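Local coordinates for protein phosphotransferase ChpT (Brucella abortus, PDB 4QPK) that relays phosphoryl groups as a homodimeric histidine phosphotransferase in the phosphorelay that controls cell growth, division and intracellular survival of this pathogen, at residues C51-I54 and C55-I59; P207-A210 and H211-Q214. One frame throughout, in Å; residues are numbered along the deposited sequence.

Contact 1: residues C51-I54 and C55-I59; sequences CSRI and CHDII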
ATOM      1  N   CYS B  51      -1.895   2.297   4.034  1.00 17.60           N
ATOM      2  CA  CYS B  51      -0.902   1.261   3.751  1.00 17.53           C
ATOM      3  C   CYS B  51      -1.125  -0.000   4.594  1.00 16.50           C
ATOM      4  O   CYS B  51      -1.005  -1.114   4.083  1.00 18.29           O
ATOM      5  CB  CYS B  51       0.515   1.813   3.970  1.00 16.00           C
ATOM      6  SG  CYS B  51       1.059   2.936   2.629  1.00 20.03           S
ATOM      7  N   SER B  52      -1.440   0.163   5.879  1.00 17.88           N
ATOM      8  CA  SER B  52      -1.735  -0.986   6.738  1.00 15.40           C
ATOM      9  C   SER B  52      -2.945  -1.774   6.232  1.00 15.86           C
ATOM     10  O   SER B  52      -2.979  -3.005   6.295  1.00 17.37           O
ATOM     11  CB  SER B  52      -1.987  -0.529   8.178  1.00 18.54           C
ATOM     12  OG  SER B  52      -0.764  -0.282   8.846  1.00 22.57           O
ATOM     13  N   ARG B  53      -3.951  -1.059   5.748  1.00 15.77           N
ATOM     14  CA  ARG B  53      -5.159  -1.714   5.242  1.00 17.71           C
ATOM     15  C   ARG B  53      -4.821  -2.579   4.021  1.00 17.96           C
ATOM     16  O   ARG B  53      -5.300  -3.704   3.918  1.00 18.76           O
ATOM     17  CB  ARG B  53      -6.241  -0.685   4.905  1.00 17.69           C
ATOM     18  CG  ARG B  53      -7.430  -1.283   4.147  1.00 20.23           C
ATOM     19  CD  ARG B  53      -8.088  -2.454   4.876  1.00 25.92           C
ATOM     20  NE  ARG B  53      -9.254  -2.924   4.128  1.00 26.84           N
ATOM     21  CZ  ARG B  53     -10.493  -2.499   4.350  1.00 29.23           C
ATOM     22  NH1 ARG B  53     -11.503  -2.964   3.629  1.00 33.54           N
ATOM     23  NH2 ARG B  53     -10.712  -1.593   5.289  1.00 29.69           N
ATOM     24  N   ILE B  54      -4.003  -2.058   3.107  1.00 17.57           N
ATOM     25  CA  ILE B  54      -3.621  -2.836   1.930  1.00 17.85           C
ATOM     26  C   ILE B  54      -2.837  -4.073   2.357  1.00 20.50           C
ATOM     27  O   ILE B  54      -3.109  -5.180   1.891  1.00 19.20           O
ATOM     28  CB  ILE B  54      -2.747  -1.998   0.950  1.00 16.39           C
ATOM     29  CG1 ILE B  54      -3.564  -0.864   0.331  1.00 19.84           C
ATOM     30  CG2 ILE B  54      -2.136  -2.869  -0.155  1.00 19.46           C
ATOM     31  CD1 ILE B  54      -2.752   0.052  -0.561  1.00 18.97           C
ATOM     32  N   CYS B  55      -1.907  -3.890   3.288  1.00 18.54           N
ATOM     33  CA  CYS B  55      -1.094  -5.009   3.780  1.00 18.37           C
ATOM     34  C   CYS B  55      -1.965  -6.067   4.427  1.00 19.69           C
ATOM     35  O   CYS B  55      -1.813  -7.266   4.164  1.00 18.78           O
ATOM     36  CB  CYS B  55      -0.041  -4.505   4.767  1.00 19.60           C
ATOM     37  SG  CYS B  55       1.297  -3.602   3.962  1.00 19.76           S
ATOM     38  N   HIS B  56      -2.907  -5.619   5.249  1.00 17.84           N
ATOM     39  CA  HIS B  56      -3.779  -6.546   5.950  1.00 20.63           C
ATOM     40  C   HIS B  56      -4.578  -7.399   4.967  1.00 22.43           C
ATOM     41  O   HIS B  56      -4.816  -8.583   5.208  1.00 21.63           O
ATOM     42  CB  HIS B  56      -4.718  -5.789   6.887  1.00 22.24           C
ATOM     43  CG  HIS B  56      -5.749  -6.660   7.533  1.00 32.76           C
ATOM     44  ND1 HIS B  56      -6.951  -6.966   6.928  1.00 41.61           N
ATOM     45  CD2 HIS B  56      -5.760  -7.287   8.734  1.00 37.32           C
ATOM     46  CE1 HIS B  56      -7.657  -7.747   7.728  1.00 38.99           C
ATOM     47  NE2 HIS B  56      -6.959  -7.952   8.832  1.00 41.81           N
ATOM     48  N   ASP B  57      -5.012  -6.781   3.873  1.00 18.64           N
ATOM     49  CA  ASP B  57      -5.860  -7.462   2.905  1.00 19.61           C
ATOM     50  C   ASP B  57      -5.123  -8.471   2.022  1.00 20.58           C
ATOM     51  O   ASP B  57      -5.768  -9.227   1.302  1.00 23.30           O
ATOM     52  CB  ASP B  57      -6.593  -6.440   2.037  1.00 24.62           C
ATOM     53  CG  ASP B  57      -7.694  -5.728   2.802  1.00 26.00           C
ATOM     54  OD1 ASP B  57      -8.044  -6.195   3.911  1.00 26.86           O
ATOM     55  OD2 ASP B  57      -8.209  -4.709   2.300  1.00 29.13           O
ATOM     56  N   ILE B  58      -3.792  -8.442   1.996  1.00 16.15           N
ATOM     57  CA  ILE B  58      -3.064  -9.428   1.186  1.00 16.44           C
ATOM     58  C   ILE B  58      -2.246 -10.464   1.977  1.00 17.38           C
ATOM     59  O   ILE B  58      -1.617 -11.345   1.380  1.00 17.26           O
ATOM     60  CB  ILE B  58      -2.148  -8.746   0.151  1.00 19.47           C
ATOM     61  CG1 ILE B  58      -1.175  -7.796   0.825  1.00 17.84           C
ATOM     62  CG2 ILE B  58      -3.002  -7.994  -0.870  1.00 20.59           C
ATOM     63  CD1 ILE B  58      -0.216  -7.139  -0.172  1.00 21.82           C
ATOM     64  N   ILE B  59      -2.203 -10.325   3.297  1.00 19.13           N
ATOM     65  CA  ILE B  59      -1.488 -11.274   4.150  1.00 19.86           C
ATOM     66  C   ILE B  59      -1.927 -12.723   3.938  1.00 16.17           C
ATOM     67  O   ILE B  59      -1.085 -13.619   3.832  1.00 17.72           O
ATOM     68  CB  ILE B  59      -1.686 -10.903   5.644  1.00 23.38           C
ATOM     69  CG1 ILE B  59      -0.800  -9.718   6.015  1.00 24.09           C
ATOM     70  CG2 ILE B  59      -1.394 -12.099   6.560  1.00 25.87           C
ATOM     71  CD1 ILE B  59      -1.108  -9.134   7.404  1.00 25.86           C
TER
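Arg53 and Asp57, one helical turn apart, form a salt bridge through the arginine's NE rather than its outer nitrogens: NE lies 2.8 Å from Asp57 OD2, with an N-H...O angle of 158°. OD2 sits in the guanidinium plane, at its edge, and accepts on its syn side, somewhat out of the carboxylate plane, while the two planes stand 78° apart. The arginine chain bends at chi2 (56°), which brings NE to OD2 and leaves NH1 farther away. The other oxygen, Asp57 OD1, takes a weak but straight bond from ND1 of the neighbouring His56, 3.3 Å away at the imidazole edge.

Beneath these side chains runs the backbone ladder of helix 43-74. Cys55 N reaches Cys51 O at 3.0 Å and His56 N reaches Ser52 O at 2.8 Å. Ile54 and Ile58 pack on helix 78-102, and Ser52 OG bonds Ala105 N of the second subunit.

His56 is the experimentally established phosphohistidine, unmodified here. With OD2 directed to Arg53 and to a bound glycerol, probably from the crystallisation liquor, and OD1 to His56 ND1, Asp57 links the arginine to the imidazole and could bias the rotation of the His56 ring, which His211 also meets edge-to-face.

Contact 2: residues P207-A210 and H211-Q214; sequences PIDA and HSVQ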
ATOM      1  N   PRO B 207     -10.258   5.496  18.323  1.00 39.60           N
ATOM      2  CA  PRO B 207      -9.457   6.149  17.278  1.00 36.56           C
ATOM      3  C   PRO B 207      -9.523   5.433  15.924  1.00 31.10           C
ATOM      4  O   PRO B 207      -9.681   4.211  15.885  1.00 32.34           O
ATOM      5  CB  PRO B 207      -8.035   6.093  17.848  1.00 38.55           C
ATOM      6  CG  PRO B 207      -8.226   5.970  19.335  1.00 40.75           C
ATOM      7  CD  PRO B 207      -9.449   5.135  19.502  1.00 40.44           C
ATOM      8  N   ILE B 208      -9.411   6.184  14.833  1.00 33.18           N
ATOM      9  CA  ILE B 208      -9.381   5.585  13.494  1.00 27.49           C
ATOM     10  C   ILE B 208      -8.196   4.625  13.405  1.00 24.33           C
ATOM     11  O   ILE B 208      -7.097   4.954  13.855  1.00 27.80           O
ATOM     12  CB  ILE B 208      -9.290   6.668  12.390  1.00 26.80           C
ATOM     13  CG1 ILE B 208     -10.467   7.646  12.487  1.00 31.48           C
ATOM     14  CG2 ILE B 208      -9.241   6.038  11.014  1.00 21.60           C
ATOM     15  CD1 ILE B 208     -11.819   6.999  12.310  1.00 28.21           C
ATOM     16  N   ASP B 209      -8.422   3.435  12.858  1.00 23.52           N
ATOM     17  CA  ASP B 209      -7.359   2.437  12.692  1.00 24.87           C
ATOM     18  C   ASP B 209      -7.405   1.835  11.293  1.00 22.98           C
ATOM     19  O   ASP B 209      -8.097   2.357  10.432  1.00 23.46           O
ATOM     20  CB  ASP B 209      -7.460   1.335  13.754  1.00 29.38           C
ATOM     21  CG  ASP B 209      -8.794   0.589  13.725  1.00 30.92           C
ATOM     22  OD1 ASP B 209      -9.186   0.055  14.787  1.00 41.79           O
ATOM     23  OD2 ASP B 209      -9.445   0.507  12.663  1.00 27.31           O
ATOM     24  N   ALA B 210      -6.692   0.730  11.068  1.00 20.41           N
ATOM     25  CA  ALA B 210      -6.589   0.173   9.714  1.00 23.23           C
ATOM     26  C   ALA B 210      -7.912  -0.379   9.207  1.00 26.34           C
ATOM     27  O   ALA B 210      -8.090  -0.606   8.007  1.00 25.21           O
ATOM     28  CB  ALA B 210      -5.520  -0.924   9.654  1.00 23.35           C
ATOM     29  N   HIS B 211      -8.850  -0.601  10.113  1.00 28.42           N
ATOM     30  CA  HIS B 211     -10.151  -1.056   9.670  1.00 29.40           C
ATOM     31  C   HIS B 211     -11.034   0.156   9.354  1.00 29.92           C
ATOM     32  O   HIS B 211     -11.528   0.293   8.225  1.00 31.16           O
ATOM     33  CB  HIS B 211     -10.768  -1.985  10.718  1.00 36.08           C
ATOM     34  CG  HIS B 211     -10.110  -3.331  10.772  1.00 41.36           C
ATOM     35  ND1 HIS B 211      -9.174  -3.670  11.727  1.00 45.13           N
ATOM     36  CD2 HIS B 211     -10.232  -4.412   9.965  1.00 43.07           C
ATOM     37  CE1 HIS B 211      -8.760  -4.907  11.515  1.00 47.31           C
ATOM     38  NE2 HIS B 211      -9.386  -5.380  10.452  1.00 50.78           N
ATOM     39  N   SER B 212     -11.159   1.078  10.302  1.00 23.58           N
ATOM     40  CA  SER B 212     -12.031   2.235  10.097  1.00 22.09           C
ATOM     41  C   SER B 212     -11.473   3.321   9.172  1.00 19.73           C
ATOM     42  O   SER B 212     -12.185   4.275   8.862  1.00 20.85           O
ATOM     43  CB  SER B 212     -12.388   2.858  11.455  1.00 24.83           C
ATOM     44  OG  SER B 212     -11.220   3.227  12.176  1.00 25.75           O
ATOM     45  N   VAL B 213     -10.218   3.197   8.730  1.00 19.58           N
ATOM     46  CA  VAL B 213      -9.667   4.208   7.829  1.00 18.37           C
ATOM     47  C   VAL B 213     -10.400   4.198   6.490  1.00 17.04           C
ATOM     48  O   VAL B 213     -10.512   5.229   5.854  1.00 18.81           O
ATOM     49  CB  VAL B 213      -8.133   4.025   7.599  1.00 19.19           C
ATOM     50  CG1 VAL B 213      -7.809   2.752   6.840  1.00 18.39           C
ATOM     51  CG2 VAL B 213      -7.532   5.239   6.874  1.00 16.66           C
ATOM     52  N   GLN B 214     -10.929   3.051   6.073  1.00 17.53           N
ATOM     53  CA  GLN B 214     -11.534   2.997   4.746  1.00 16.68           C
ATOM     54  C   GLN B 214     -12.865   3.774   4.695  1.00 16.31           C
ATOM     55  O   GLN B 214     -13.080   4.550   3.766  1.00 16.99           O
ATOM     56  CB  GLN B 214     -11.716   1.540   4.290  1.00 19.53           C
ATOM     57  CG  GLN B 214     -12.042   1.386   2.799  1.00 16.31           C
ATOM     58  CD  GLN B 214     -13.509   1.542   2.521  1.00 17.09           C
ATOM     59  OE1 GLN B 214     -14.346   1.093   3.313  1.00 21.07           O
ATOM     60  NE2 GLN B 214     -13.842   2.157   1.389  1.00 14.27           N
TER
HETATM   61  O   HOH W   1     -11.987   2.174  14.749  1.00 43.80           O
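Asp209 and Ser212 exchange hydrogen bonds in both directions. Asp209 N donates to Ser212 OG at 2.9 Å, nearly straight at 165°, and Ser212 N returns a bond to Asp209 OD2 at 3.0 Å, approaching almost in line with the C-O bond. His211 N gives OD2 a second donor, 2.8 Å away and well above the carboxylate plane, with a more bent N-H...O angle of 139°. The acid can reach both amides because its CG sits between the backbone N and the carbonyl carbon (chi1 59°), which turns the carboxylate over the start of the next turn. Main chain adds a weak bond from Val213 N to Asp209 O.

One water extends the polar network: it donates to Pro207 O and lies 2.9 Å from Ser212 OG, so the hydroxyl meets both the Asp209 amide and solvent.

The apolar contact across the turn is Ile208 CG2 with Val213 CB at 4.1 Å. Outside the turn, Val213 packs on Leu46 and Leu49 of helix 43-74, and the His211 ring meets that of His56 edge-to-face.

The reciprocal bonds between residues three apart are consistent with a capping box ahead of helix 213-225, and the bond from His211 N to Asp209 OD2 makes an Asx turn; both lie in the C-terminal domain, which resembles the ATP-binding domain of histidine kinases but lacks the regions required for ATP binding.

How the contacts relate
From the N terminus the chain first meets contact 1, within helix 43-74 of the dimerization and phosphotransfer domain, where only successive helical turns are joined. It then runs through helix 78-102 and most of the C-terminal domain before contact 2 closes the short turn at 207-214, leading into helix 213-225. The two follow in series, neither enclosing nor crossing the other, yet their centres are about 12 Å apart and they touch: Arg53 NH2 lies 3.4 Å from Gln214 CB, and Ser52 CB lies 3.8 Å from Ala210 CB. The turn and the first residues of helix 213-225 therefore pack against helix 43-74, joining the two domains beside the phosphohistidine position.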